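Local coordinates for protein NADH kinase POS5 (Saccharomyces cerevisiae, PDB 3AFO) that phosphorylates NADH, and less readily NAD(+), at the expense of ATP, making it a mitochondrial source of the reductant NADPH, at residues I194-R206 with V298-L311. Sequence-based numbering, arbitrary orientation. Where two conformers were deposited one is given.
Sequences IVTHAMNDIFLHR and VVKLSVDGIPQQDL. With NAI (1,4-dihydronicotinamide adenine dinucleotide), chain C.
In the C-terminal beta-sandwich domain of this NAD kinase family member, strand 201-205 pairs antiparallel with strand 299-303, which returns through a type I' hairpin turn, Val303 to Ile306, beside the bound NADH. Phe203 and Ser302 exchange both backbone bonds, as do His205 and Lys300. At the turn, Asp304 ties the chain together: its N donates to Asp201 O, while its carboxylate collects three amides of the bend between strands 194-198 and 201-205. Met199 N runs almost straight (175°) to the syn lone pair of Asp304 OD2 at 2.8 Å. Asp304 OD1 takes Asn200 N from above the carboxylate plane and, nearly along its C-O axis, Asp201 N at 3.0 Å. Replacing Asp304 by alanine is likely to leave the three amides of the bend without their acceptor and let the turn that presents Asp201 to the ligand shift. The Asp201 carboxylate faces the ribose next to the nicotinamide, Asp201 OD2 accepting a very short 2.5 Å bond from O2D of NADH. Gly305 lies against the same sugar, where a CB would collide with C5D. On the opposite face of the sheet from Phe203, Val303 spreads its methyls, CG1 to Ala198 CB and CG2 to Thr196 OG1. With CG between backbone N and carbonyl carbon (chi1 61°), the Phe203 ring swings over its partner, and Ser302 CB sits 3.8 Å from the ring centroid in a CH-pi contact.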
loop_
_atom_site.group_PDB
_atom_site.type_symbol
_atom_site.label_atom_id
_atom_site.label_comp_id
_atom_site.label_asym_id
_atom_site.label_seq_id
_atom_site.Cartn_x
_atom_site.Cartn_y
_atom_site.Cartn_z
ATOM N N ILE A 194 19.512 20.311 21.274
ATOM C CA ILE A 194 19.705 21.058 20.053
ATOM C C ILE A 194 18.333 21.146 19.365
ATOM O O ILE A 194 17.753 20.118 18.976
ATOM C CB ILE A 194 20.739 20.359 19.140
ATOM C CG1 ILE A 194 22.058 20.128 19.905
ATOM C CG2 ILE A 194 20.945 21.169 17.866
ATOM C CD1 ILE A 194 23.034 19.111 19.269
ATOM N N VAL A 195 17.815 22.366 19.248
ATOM C CA VAL A 195 16.479 22.605 18.689
ATOM C C VAL A 195 16.524 23.030 17.214
ATOM O O VAL A 195 17.259 23.936 16.826
ATOM C CB VAL A 195 15.688 23.644 19.518
ATOM C CG1 VAL A 195 14.221 23.700 19.081
ATOM C CG2 VAL A 195 15.792 23.332 21.014
ATOM N N THR A 196 15.728 22.356 16.394
ATOM C CA THR A 196 15.561 22.728 14.997
ATOM C C THR A 196 14.069 22.827 14.660
ATOM O O THR A 196 13.220 22.268 15.364
ATOM C CB THR A 196 16.265 21.732 14.045
ATOM O OG1 THR A 196 15.939 20.391 14.421
ATOM C CG2 THR A 196 17.784 21.898 14.098
ATOM N N HIS A 197 13.759 23.548 13.586
ATOM C CA HIS A 197 12.387 23.785 13.184
ATOM C C HIS A 197 12.134 23.263 11.775
ATOM O O HIS A 197 12.972 23.423 10.889
ATOM C CB HIS A 197 12.064 25.270 13.292
ATOM C CG HIS A 197 12.214 25.805 14.682
ATOM N ND1 HIS A 197 13.443 26.074 15.247
ATOM C CD2 HIS A 197 11.292 26.095 15.630
ATOM C CE1 HIS A 197 13.271 26.513 16.482
ATOM N NE2 HIS A 197 11.976 26.537 16.737
ATOM N N ALA A 198 10.977 22.629 11.590
ATOM C CA ALA A 198 10.657 21.937 10.341
ATOM C C ALA A 198 9.360 22.419 9.728
ATOM O O ALA A 198 8.328 22.486 10.397
ATOM C CB ALA A 198 10.605 20.417 10.557
ATOM N N MET A 199 9.414 22.721 8.434
ATOM C CA MET A 199 8.222 23.055 7.669
ATOM C C MET A 199 7.634 21.802 6.996
ATOM O O MET A 199 6.412 21.668 6.873
ATOM C CB MET A 199 8.598 24.102 6.621
ATOM C CG MET A 199 7.559 24.423 5.618
ATOM S SD MET A 199 8.087 25.872 4.680
ATOM C CE MET A 199 6.602 26.107 3.731
ATOM N N ASN A 200 8.525 20.917 6.557
ATOM C CA ASN A 200 8.175 19.665 5.886
ATOM C C ASN A 200 8.190 18.501 6.856
ATOM O O ASN A 200 7.151 17.882 7.146
ATOM C CB ASN A 200 9.204 19.358 4.796
ATOM C CG ASN A 200 8.690 19.565 3.392
ATOM O OD1 ASN A 200 9.380 19.192 2.436
ATOM N ND2 ASN A 200 7.503 20.142 3.240
ATOM N N ASP A 201 9.386 18.178 7.327
ATOM C CA ASP A 201 9.571 16.954 8.069
ATOM C C ASP A 201 10.838 16.860 8.885
ATOM O O ASP A 201 11.790 17.631 8.707
ATOM C CB ASP A 201 9.487 15.747 7.117
ATOM C CG ASP A 201 10.292 15.937 5.838
ATOM O OD1 ASP A 201 11.374 16.582 5.860
ATOM O OD2 ASP A 201 9.835 15.411 4.798
ATOM N N ILE A 202 10.824 15.879 9.781
ATOM C CA ILE A 202 11.977 15.452 10.532
ATOM C C ILE A 202 12.097 13.962 10.265
ATOM O O ILE A 202 11.115 13.216 10.437
ATOM C CB ILE A 202 11.776 15.710 12.035
ATOM C CG1 ILE A 202 11.656 17.223 12.274
ATOM C CG2 ILE A 202 12.936 15.083 12.864
ATOM C CD1 ILE A 202 10.631 17.623 13.333
ATOM N N PHE A 203 13.272 13.513 9.839
ATOM C CA PHE A 203 13.432 12.072 9.593
ATOM C C PHE A 203 14.751 11.468 10.007
ATOM O O PHE A 203 15.770 12.154 10.082
ATOM C CB PHE A 203 13.034 11.653 8.154
ATOM C CG PHE A 203 13.848 12.288 7.057
ATOM C CD1 PHE A 203 15.009 11.681 6.586
ATOM C CD2 PHE A 203 13.418 13.451 6.447
ATOM C CE1 PHE A 203 15.742 12.261 5.545
ATOM C CE2 PHE A 203 14.153 14.030 5.395
ATOM C CZ PHE A 203 15.308 13.436 4.954
ATOM N N LEU A 204 14.678 10.183 10.332
ATOM C CA LEU A 204 15.811 9.368 10.708
ATOM C C LEU A 204 15.986 8.335 9.604
ATOM O O LEU A 204 14.999 7.805 9.086
ATOM C CB LEU A 204 15.546 8.684 12.046
ATOM C CG LEU A 204 15.434 9.628 13.248
ATOM C CD1 LEU A 204 14.848 8.908 14.456
ATOM C CD2 LEU A 204 16.819 10.214 13.595
ATOM N N HIS A 205 17.231 8.068 9.222
ATOM C CA HIS A 205 17.495 7.148 8.121
ATOM C C HIS A 205 18.849 6.472 8.309
ATOM O O HIS A 205 19.782 7.100 8.808
ATOM C CB HIS A 205 17.451 7.884 6.784
ATOM C CG HIS A 205 17.207 6.982 5.614
ATOM N ND1 HIS A 205 18.186 6.167 5.090
ATOM C CD2 HIS A 205 16.090 6.742 4.888
ATOM C CE1 HIS A 205 17.684 5.465 4.089
ATOM N NE2 HIS A 205 16.417 5.804 3.939
ATOM N N ARG A 206 18.946 5.204 7.915
ATOM C CA ARG A 206 20.194 4.440 7.993
ATOM C C ARG A 206 21.301 5.067 7.144
ATOM O O ARG A 206 22.477 4.885 7.436
ATOM C CB ARG A 206 19.968 2.975 7.596
ATOM C CG ARG A 206 19.540 2.762 6.140
ATOM C CD ARG A 206 19.435 1.277 5.784
ATOM N NE ARG A 206 19.053 1.089 4.382
ATOM C CZ ARG A 206 19.899 1.110 3.351
ATOM N NH1 ARG A 206 21.203 1.293 3.552
ATOM N NH2 ARG A 206 19.445 0.931 2.114
ATOM N N VAL A 298 24.910 5.241 13.426
ATOM C CA VAL A 298 24.011 4.208 12.909
ATOM C C VAL A 298 22.781 4.797 12.206
ATOM O O VAL A 298 22.127 4.107 11.401
ATOM C CB VAL A 298 23.618 3.160 13.993
ATOM C CG1 VAL A 298 24.855 2.404 14.460
ATOM C CG2 VAL A 298 22.895 3.817 15.187
ATOM N N VAL A 299 22.488 6.065 12.509
ATOM C CA VAL A 299 21.330 6.763 11.950
ATOM C C VAL A 299 21.636 8.224 11.627
ATOM O O VAL A 299 22.308 8.912 12.396
ATOM C CB VAL A 299 20.133 6.750 12.920
ATOM C CG1 VAL A 299 18.870 7.139 12.182
ATOM C CG2 VAL A 299 19.971 5.384 13.564
ATOM N N LYS A 300 21.127 8.701 10.498
ATOM C CA LYS A 300 21.258 10.103 10.146
ATOM C C LYS A 300 19.977 10.837 10.522
ATOM O O LYS A 300 18.885 10.296 10.354
ATOM C CB LYS A 300 21.552 10.274 8.650
ATOM C CG LYS A 300 22.111 11.651 8.279
ATOM C CD LYS A 300 22.366 11.800 6.777
ATOM C CE LYS A 300 23.451 10.861 6.269
ATOM N NZ LYS A 300 24.789 11.098 6.899
ATOM N N LEU A 301 20.115 12.056 11.039
ATOM C CA LEU A 301 18.973 12.914 11.297
ATOM C C LEU A 301 18.936 14.041 10.268
ATOM O O LEU A 301 19.931 14.780 10.097
ATOM C CB LEU A 301 19.055 13.493 12.719
ATOM C CG LEU A 301 18.044 14.591 13.073
ATOM C CD1 LEU A 301 16.601 14.072 13.133
ATOM C CD2 LEU A 301 18.426 15.271 14.394
ATOM N N SER A 302 17.794 14.187 9.598
ATOM C CA SER A 302 17.584 15.310 8.702
ATOM C C SER A 302 16.329 16.091 9.052
ATOM O O SER A 302 15.342 15.527 9.535
ATOM C CB SER A 302 17.520 14.841 7.244
ATOM O OG SER A 302 18.662 14.061 6.922
ATOM N N VAL A 303 16.378 17.397 8.804
ATOM C CA VAL A 303 15.267 18.289 9.096
ATOM C C VAL A 303 15.044 19.091 7.816
ATOM O O VAL A 303 15.958 19.784 7.337
ATOM C CB VAL A 303 15.583 19.252 10.271
ATOM C CG1 VAL A 303 14.473 20.290 10.425
ATOM C CG2 VAL A 303 15.804 18.498 11.583
ATOM N N ASP A 304 13.845 18.977 7.248
ATOM C CA ASP A 304 13.543 19.528 5.907
ATOM C C ASP A 304 14.596 19.156 4.855
ATOM O O ASP A 304 14.904 19.946 3.964
ATOM C CB ASP A 304 13.323 21.043 5.977
ATOM C CG ASP A 304 12.081 21.405 6.755
ATOM O OD1 ASP A 304 11.225 20.509 6.918
ATOM O OD2 ASP A 304 11.943 22.568 7.207
ATOM N N GLY A 305 15.133 17.942 4.954
ATOM C CA GLY A 305 16.088 17.449 3.960
ATOM C C GLY A 305 17.549 17.757 4.254
ATOM O O GLY A 305 18.440 17.129 3.676
ATOM N N ILE A 306 17.787 18.689 5.173
ATOM C CA ILE A 306 19.138 19.107 5.561
ATOM C C ILE A 306 19.723 18.172 6.616
ATOM O O ILE A 306 19.200 18.094 7.722
ATOM C CB ILE A 306 19.146 20.587 6.060
ATOM C CG1 ILE A 306 18.665 21.523 4.942
ATOM C CG2 ILE A 306 20.550 21.020 6.534
ATOM C CD1 ILE A 306 19.534 21.463 3.660
ATOM N N PRO A 307 20.804 17.440 6.264
ATOM C CA PRO A 307 21.451 16.546 7.230
ATOM C C PRO A 307 21.931 17.357 8.415
ATOM O O PRO A 307 22.555 18.402 8.226
ATOM C CB PRO A 307 22.640 15.986 6.448
ATOM C CG PRO A 307 22.214 16.097 5.002
ATOM C CD PRO A 307 21.463 17.382 4.944
ATOM N N GLN A 308 21.604 16.905 9.621
ATOM C CA GLN A 308 21.986 17.620 10.829
ATOM C C GLN A 308 23.229 16.986 11.402
ATOM O O GLN A 308 24.239 17.652 11.622
ATOM C CB GLN A 308 20.860 17.581 11.871
ATOM C CG GLN A 308 19.565 18.237 11.404
ATOM C CD GLN A 308 19.765 19.681 10.972
ATOM O OE1 GLN A 308 19.610 20.020 9.804
ATOM N NE2 GLN A 308 20.128 20.527 11.907
ATOM N N GLN A 309 23.145 15.676 11.585
ATOM C CA GLN A 309 24.066 14.917 12.407
ATOM C C GLN A 309 23.859 13.442 12.196
ATOM O O GLN A 309 22.744 12.978 11.928
ATOM C CB GLN A 309 23.742 15.162 13.868
ATOM C CG GLN A 309 24.612 16.163 14.556
ATOM C CD GLN A 309 24.425 16.089 16.042
ATOM O OE1 GLN A 309 24.115 17.085 16.689
ATOM N NE2 GLN A 309 24.585 14.889 16.598
ATOM N N ASP A 310 24.937 12.696 12.344
ATOM C CA ASP A 310 24.817 11.278 12.548
ATOM C C ASP A 310 24.566 11.085 14.026
ATOM O O ASP A 310 25.124 11.809 14.860
ATOM C CB ASP A 310 26.067 10.576 12.052
ATOM C CG ASP A 310 26.271 10.792 10.571
ATOM O OD1 ASP A 310 25.356 11.380 9.951
ATOM O OD2 ASP A 310 27.318 10.393 10.027
ATOM N N LEU A 311 23.663 10.163 14.336
ATOM C CA LEU A 311 23.282 9.882 15.709
ATOM C C LEU A 311 23.784 8.512 16.116
ATOM O O LEU A 311 24.003 7.633 15.271
ATOM C CB LEU A 311 21.761 9.968 15.900
ATOM C CG LEU A 311 21.019 11.273 15.591
ATOM C CD1 LEU A 311 19.569 11.185 16.093
ATOM C CD2 LEU A 311 21.727 12.497 16.171
HETATM P PA NAI C . 15.316 17.685 -2.833
HETATM O O1A NAI C . 15.354 18.471 -4.110
HETATM O O2A NAI C . 16.458 16.541 -2.698
HETATM O O5B NAI C . 13.982 16.884 -2.668
HETATM C C5B NAI C . 12.844 17.547 -2.940
HETATM C C4B NAI C . 12.038 16.754 -3.904
HETATM O O4B NAI C . 10.812 16.636 -3.134
HETATM C C3B NAI C . 11.815 17.812 -4.978
HETATM O O3B NAI C . 11.274 17.194 -6.147
HETATM C C2B NAI C . 10.779 18.704 -4.292
HETATM O O2B NAI C . 9.970 19.400 -5.231
HETATM C C1B NAI C . 9.907 17.676 -3.573
HETATM N N9A NAI C . 9.250 18.268 -2.373
HETATM C C8A NAI C . 9.842 18.840 -1.319
HETATM N N7A NAI C . 8.898 19.251 -0.456
HETATM C C5A NAI C . 7.706 18.916 -0.953
HETATM C C6A NAI C . 6.386 19.064 -0.524
HETATM N N6A NAI C . 6.068 19.652 0.647
HETATM N N1A NAI C . 5.405 18.598 -1.323
HETATM C C2A NAI C . 5.661 18.011 -2.482
HETATM N N3A NAI C . 6.904 17.854 -2.916
HETATM C C4A NAI C . 7.937 18.298 -2.179
HETATM O O3 NAI C . 15.531 18.620 -1.479
HETATM P PN NAI C . 14.643 19.921 -1.163
HETATM O O1N NAI C . 13.976 20.406 -2.415
HETATM O O2N NAI C . 15.521 20.764 -0.324
HETATM O O5D NAI C . 13.419 19.395 -0.216
HETATM C C5D NAI C . 13.687 18.689 0.984
HETATM C C4D NAI C . 12.688 17.553 1.136
HETATM O O4D NAI C . 13.161 16.470 0.303
HETATM C C3D NAI C . 12.697 16.924 2.520
HETATM O O3D NAI C . 11.889 17.679 3.433
HETATM C C2D NAI C . 12.077 15.539 2.223
HETATM O O2D NAI C . 10.668 15.571 2.497
HETATM C C1D NAI C . 12.304 15.388 0.690
HETATM N N1N NAI C . 12.979 14.100 0.462
HETATM C C2N NAI C . 12.279 13.134 -0.252
HETATM C C3N NAI C . 12.830 11.886 -0.491
HETATM C C7N NAI C . 12.002 10.862 -1.309
HETATM O O7N NAI C . 12.435 9.748 -1.597
HETATM N N7N NAI C . 10.808 11.280 -1.681
HETATM C C4N NAI C . 14.112 11.603 -0.003
HETATM C C5N NAI C . 14.836 12.567 0.728
HETATM C C6N NAI C . 14.277 13.822 0.976
HETATM O O HOH W 1 14.462 23.458 8.660
#